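Local coordinates for protein probable chitinase A (Chromobacterium violaceum, PDB 4TX8) that probably hydrolyses the internal glycosidic linkages of chitin as a family 18 glycoside hydrolase, and carries a carbohydrate-binding module beside its catalytic barrel, at residues F124-V129 and Q165-Q170. Numbering follows the deposited sequence.
Sequences FPLSQV and QDIRAQ
On the outside of the GH18 TIM barrel, the short 3-10 turn 126-128 packs against barrel helix 160-171, with Leu126, Ser127 and Val129 meeting Asp166, Ile167 and Gln170. Gln170 supplies the main polar link. The bend at chi2 (-73°) turns CD toward the 3-10 turn, where Gln170 NE2 donates to Leu126 O at 3.1 Å, tilted 18° from the carbonyl plane. This adds a second donor to a carbonyl already paired with Val129 N within the turn. Gln170 NE2 also makes a weak bond to Val129 O at 3.3 Å. Glutamine suits this place because its long side chain lets NE2 reach two main-chain carbonyls while OE1 takes a water shared with Val129 O.

One helical turn earlier, Asp166 faces the start of the 3-10 turn. Its OD2 receives two waters: one, 2.6 Å from Asp166 OD2, accepts from Leu126 N, and the other joins it to Ser127 OG. The short Ser127 suits this spot, its CB 3.5 Å from Asp166 OD1 and its hydroxyl on the shared water. OD1 is held by Gln162 of the same helix. A short acid fits here, Asp166 CB lying 3.9 Å from Leu126 CB while its carboxylate takes the waters.

Leucine supplies the apolar part: with CG anti to the backbone N (chi1 -170°), Leu126 brings CD2 to 3.6 Å from Ile167 CG1, the two side chains crossing obliquely. Beneath, Leu126, Val129 and Gln170 all rest on Ile136 of strand 135-143, Leu126 and Val129 also touch Trp113 of strand 108-114, and Val129, apolar as this buried side requires, reaches Ile399 of helix 399-404.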
ATOM      1  N   PHE A 124      11.375  -2.626 -12.235  1.00 25.91           N
ATOM      2  CA  PHE A 124      11.033  -3.362 -13.442  1.00 25.90           C
ATOM      3  C   PHE A 124       9.881  -2.649 -14.146  1.00 29.31           C
ATOM      4  O   PHE A 124       9.119  -1.930 -13.500  1.00 29.13           O
ATOM      5  CB  PHE A 124      10.676  -4.817 -13.104  1.00 27.11           C
ATOM      6  CG  PHE A 124       9.395  -4.970 -12.328  1.00 27.34           C
ATOM      7  CD1 PHE A 124       9.371  -4.785 -10.955  1.00 26.46           C
ATOM      8  CD2 PHE A 124       8.216  -5.309 -12.975  1.00 27.07           C
ATOM      9  CE1 PHE A 124       8.191  -4.929 -10.242  1.00 25.35           C
ATOM     10  CE2 PHE A 124       7.034  -5.456 -12.266  1.00 27.10           C
ATOM     11  CZ  PHE A 124       7.022  -5.265 -10.899  1.00 21.82           C
ATOM     12  N   PRO A 125       9.768  -2.820 -15.475  1.00 30.25           N
ATOM     13  CA  PRO A 125       8.738  -2.130 -16.264  1.00 28.19           C
ATOM     14  C   PRO A 125       7.312  -2.310 -15.734  1.00 27.21           C
ATOM     15  O   PRO A 125       6.910  -3.415 -15.367  1.00 26.03           O
ATOM     16  CB  PRO A 125       8.886  -2.764 -17.647  1.00 27.55           C
ATOM     17  CG  PRO A 125      10.344  -3.103 -17.726  1.00 27.23           C
ATOM     18  CD  PRO A 125      10.715  -3.556 -16.336  1.00 26.57           C
ATOM     19  N   LEU A 126       6.561  -1.213 -15.703  1.00 25.44           N
ATOM     20  CA  LEU A 126       5.195  -1.206 -15.182  1.00 27.66           C
ATOM     21  C   LEU A 126       4.282  -2.163 -15.948  1.00 29.04           C
ATOM     22  O   LEU A 126       3.318  -2.696 -15.396  1.00 30.18           O
ATOM     23  CB  LEU A 126       4.620   0.211 -15.230  1.00 27.39           C
ATOM     24  CG  LEU A 126       3.288   0.436 -14.511  1.00 29.44           C
ATOM     25  CD1 LEU A 126       3.494   0.491 -13.003  1.00 33.11           C
ATOM     26  CD2 LEU A 126       2.613   1.699 -15.011  1.00 32.99           C
ATOM     27  N   SER A 127       4.593  -2.378 -17.222  1.00 25.94           N
ATOM     28  CA  SER A 127       3.824  -3.287 -18.065  1.00 29.99           C
ATOM     29  C   SER A 127       3.809  -4.723 -17.538  1.00 33.09           C
ATOM     30  O   SER A 127       2.900  -5.491 -17.848  1.00 34.97           O
ATOM     31  CB  SER A 127       4.381  -3.272 -19.490  1.00 33.00           C
ATOM     32  OG  SER A 127       5.751  -3.644 -19.499  1.00 35.59           O
ATOM     33  N   GLN A 128       4.811  -5.080 -16.741  1.00 31.41           N
ATOM     34  CA  GLN A 128       4.980  -6.458 -16.287  1.00 31.41           C
ATOM     35  C   GLN A 128       4.300  -6.745 -14.946  1.00 29.89           C
ATOM     36  O   GLN A 128       4.348  -7.872 -14.458  1.00 30.27           O
ATOM     37  CB  GLN A 128       6.472  -6.801 -16.196  1.00 27.35           C
ATOM     38  CG  GLN A 128       7.180  -6.814 -17.543  1.00 27.69           C
ATOM     39  CD  GLN A 128       8.682  -6.977 -17.417  1.00 33.60           C
ATOM     40  OE1 GLN A 128       9.192  -7.328 -16.352  1.00 36.59           O
ATOM     41  NE2 GLN A 128       9.399  -6.715 -18.503  1.00 34.85           N
ATOM     42  N   VAL A 129       3.677  -5.731 -14.353  1.00 26.19           N
ATOM     43  CA  VAL A 129       2.932  -5.918 -13.112  1.00 25.77           C
ATOM     44  C   VAL A 129       1.778  -6.894 -13.348  1.00 29.16           C
ATOM     45  O   VAL A 129       0.979  -6.706 -14.266  1.00 30.26           O
ATOM     46  CB  VAL A 129       2.392  -4.579 -12.568  1.00 26.73           C
ATOM     47  CG1 VAL A 129       1.426  -4.816 -11.420  1.00 21.49           C
ATOM     48  CG2 VAL A 129       3.545  -3.678 -12.134  1.00 25.29           C
ATOM     49  N   GLN A 165       2.870   4.879 -21.670  1.00 38.23           N
ATOM     50  CA  GLN A 165       2.104   3.882 -22.410  1.00 40.11           C
ATOM     51  C   GLN A 165       1.722   2.707 -21.515  1.00 37.58           C
ATOM     52  O   GLN A 165       0.632   2.148 -21.641  1.00 36.43           O
ATOM     53  CB  GLN A 165       2.894   3.386 -23.621  1.00 48.20           C
ATOM     54  CG  GLN A 165       3.032   4.416 -24.729  1.00 63.63           C
ATOM     55  CD  GLN A 165       3.854   3.908 -25.898  1.00 77.36           C
ATOM     56  OE1 GLN A 165       4.611   2.945 -25.769  1.00 82.50           O
ATOM     57  NE2 GLN A 165       3.705   4.554 -27.049  1.00 82.60           N
ATOM     58  N   ASP A 166       2.624   2.339 -20.610  1.00 34.38           N
ATOM     59  CA  ASP A 166       2.375   1.235 -19.687  1.00 33.77           C
ATOM     60  C   ASP A 166       1.234   1.568 -18.730  1.00 31.84           C
ATOM     61  O   ASP A 166       0.425   0.704 -18.391  1.00 32.59           O
ATOM     62  CB  ASP A 166       3.640   0.891 -18.901  1.00 32.07           C
ATOM     63  CG  ASP A 166       4.712   0.258 -19.770  1.00 38.67           C
ATOM     64  OD1 ASP A 166       4.403  -0.126 -20.918  1.00 41.06           O
ATOM     65  OD2 ASP A 166       5.864   0.133 -19.298  1.00 38.95           O
ATOM     66  N   ILE A 167       1.179   2.825 -18.299  1.00 31.10           N
ATOM     67  CA  ILE A 167       0.090   3.304 -17.455  1.00 30.88           C
ATOM     68  C   ILE A 167      -1.251   3.144 -18.169  1.00 34.88           C
ATOM     69  O   ILE A 167      -2.194   2.582 -17.612  1.00 33.22           O
ATOM     70  CB  ILE A 167       0.291   4.781 -17.060  1.00 35.38           C
ATOM     71  CG1 ILE A 167       1.494   4.919 -16.123  1.00 35.46           C
ATOM     72  CG2 ILE A 167      -0.967   5.342 -16.412  1.00 34.43           C
ATOM     73  CD1 ILE A 167       1.728   6.326 -15.619  1.00 33.84           C
ATOM     74  N   ARG A 168      -1.328   3.629 -19.406  1.00 38.12           N
ATOM     75  CA  ARG A 168      -2.549   3.504 -20.199  1.00 39.28           C
ATOM     76  C   ARG A 168      -2.955   2.041 -20.375  1.00 36.94           C
ATOM     77  O   ARG A 168      -4.129   1.697 -20.242  1.00 36.89           O
ATOM     78  CB  ARG A 168      -2.377   4.169 -21.568  1.00 46.75           C
ATOM     79  CG  ARG A 168      -2.253   5.686 -21.513  1.00 56.95           C
ATOM     80  CD  ARG A 168      -2.299   6.314 -22.903  1.00 66.63           C
ATOM     81  NE  ARG A 168      -1.265   5.783 -23.788  1.00 74.87           N
ATOM     82  CZ  ARG A 168      -1.509   5.174 -24.945  1.00 80.68           C
ATOM     83  NH1 ARG A 168      -0.504   4.720 -25.683  1.00 81.94           N
ATOM     84  NH2 ARG A 168      -2.758   5.023 -25.370  1.00 82.81           N
ATOM     85  N   ALA A 169      -1.980   1.183 -20.659  1.00 32.85           N
ATOM     86  CA  ALA A 169      -2.254  -0.231 -20.901  1.00 32.56           C
ATOM     87  C   ALA A 169      -2.804  -0.916 -19.654  1.00 32.05           C
ATOM     88  O   ALA A 169      -3.681  -1.772 -19.745  1.00 36.49           O
ATOM     89  CB  ALA A 169      -0.998  -0.941 -21.382  1.00 32.64           C
ATOM     90  N   GLN A 170      -2.289  -0.535 -18.490  1.00 30.01           N
ATOM     91  CA  GLN A 170      -2.784  -1.084 -17.231  1.00 30.20           C
ATOM     92  C   GLN A 170      -4.180  -0.547 -16.923  1.00 33.57           C
ATOM     93  O   GLN A 170      -5.045  -1.276 -16.433  1.00 33.63           O
ATOM     94  CB  GLN A 170      -1.827  -0.766 -16.081  1.00 28.55           C
ATOM     95  CG  GLN A 170      -0.512  -1.542 -16.117  1.00 29.69           C
ATOM     96  CD  GLN A 170      -0.669  -3.006 -15.738  1.00 32.98           C
ATOM     97  OE1 GLN A 170      -1.776  -3.487 -15.493  1.00 31.38           O
ATOM     98  NE2 GLN A 170       0.448  -3.721 -15.680  1.00 34.22           N
TER
HETATM   99  O   HOH W   1       7.407   1.019 -17.353  1.00 30.71           O
HETATM  100  O   HOH W   2       7.169  -1.760 -20.926  1.00 43.75           O
HETATM  101  O   HOH W   3      -1.756  -6.549 -15.254  1.00 35.87           O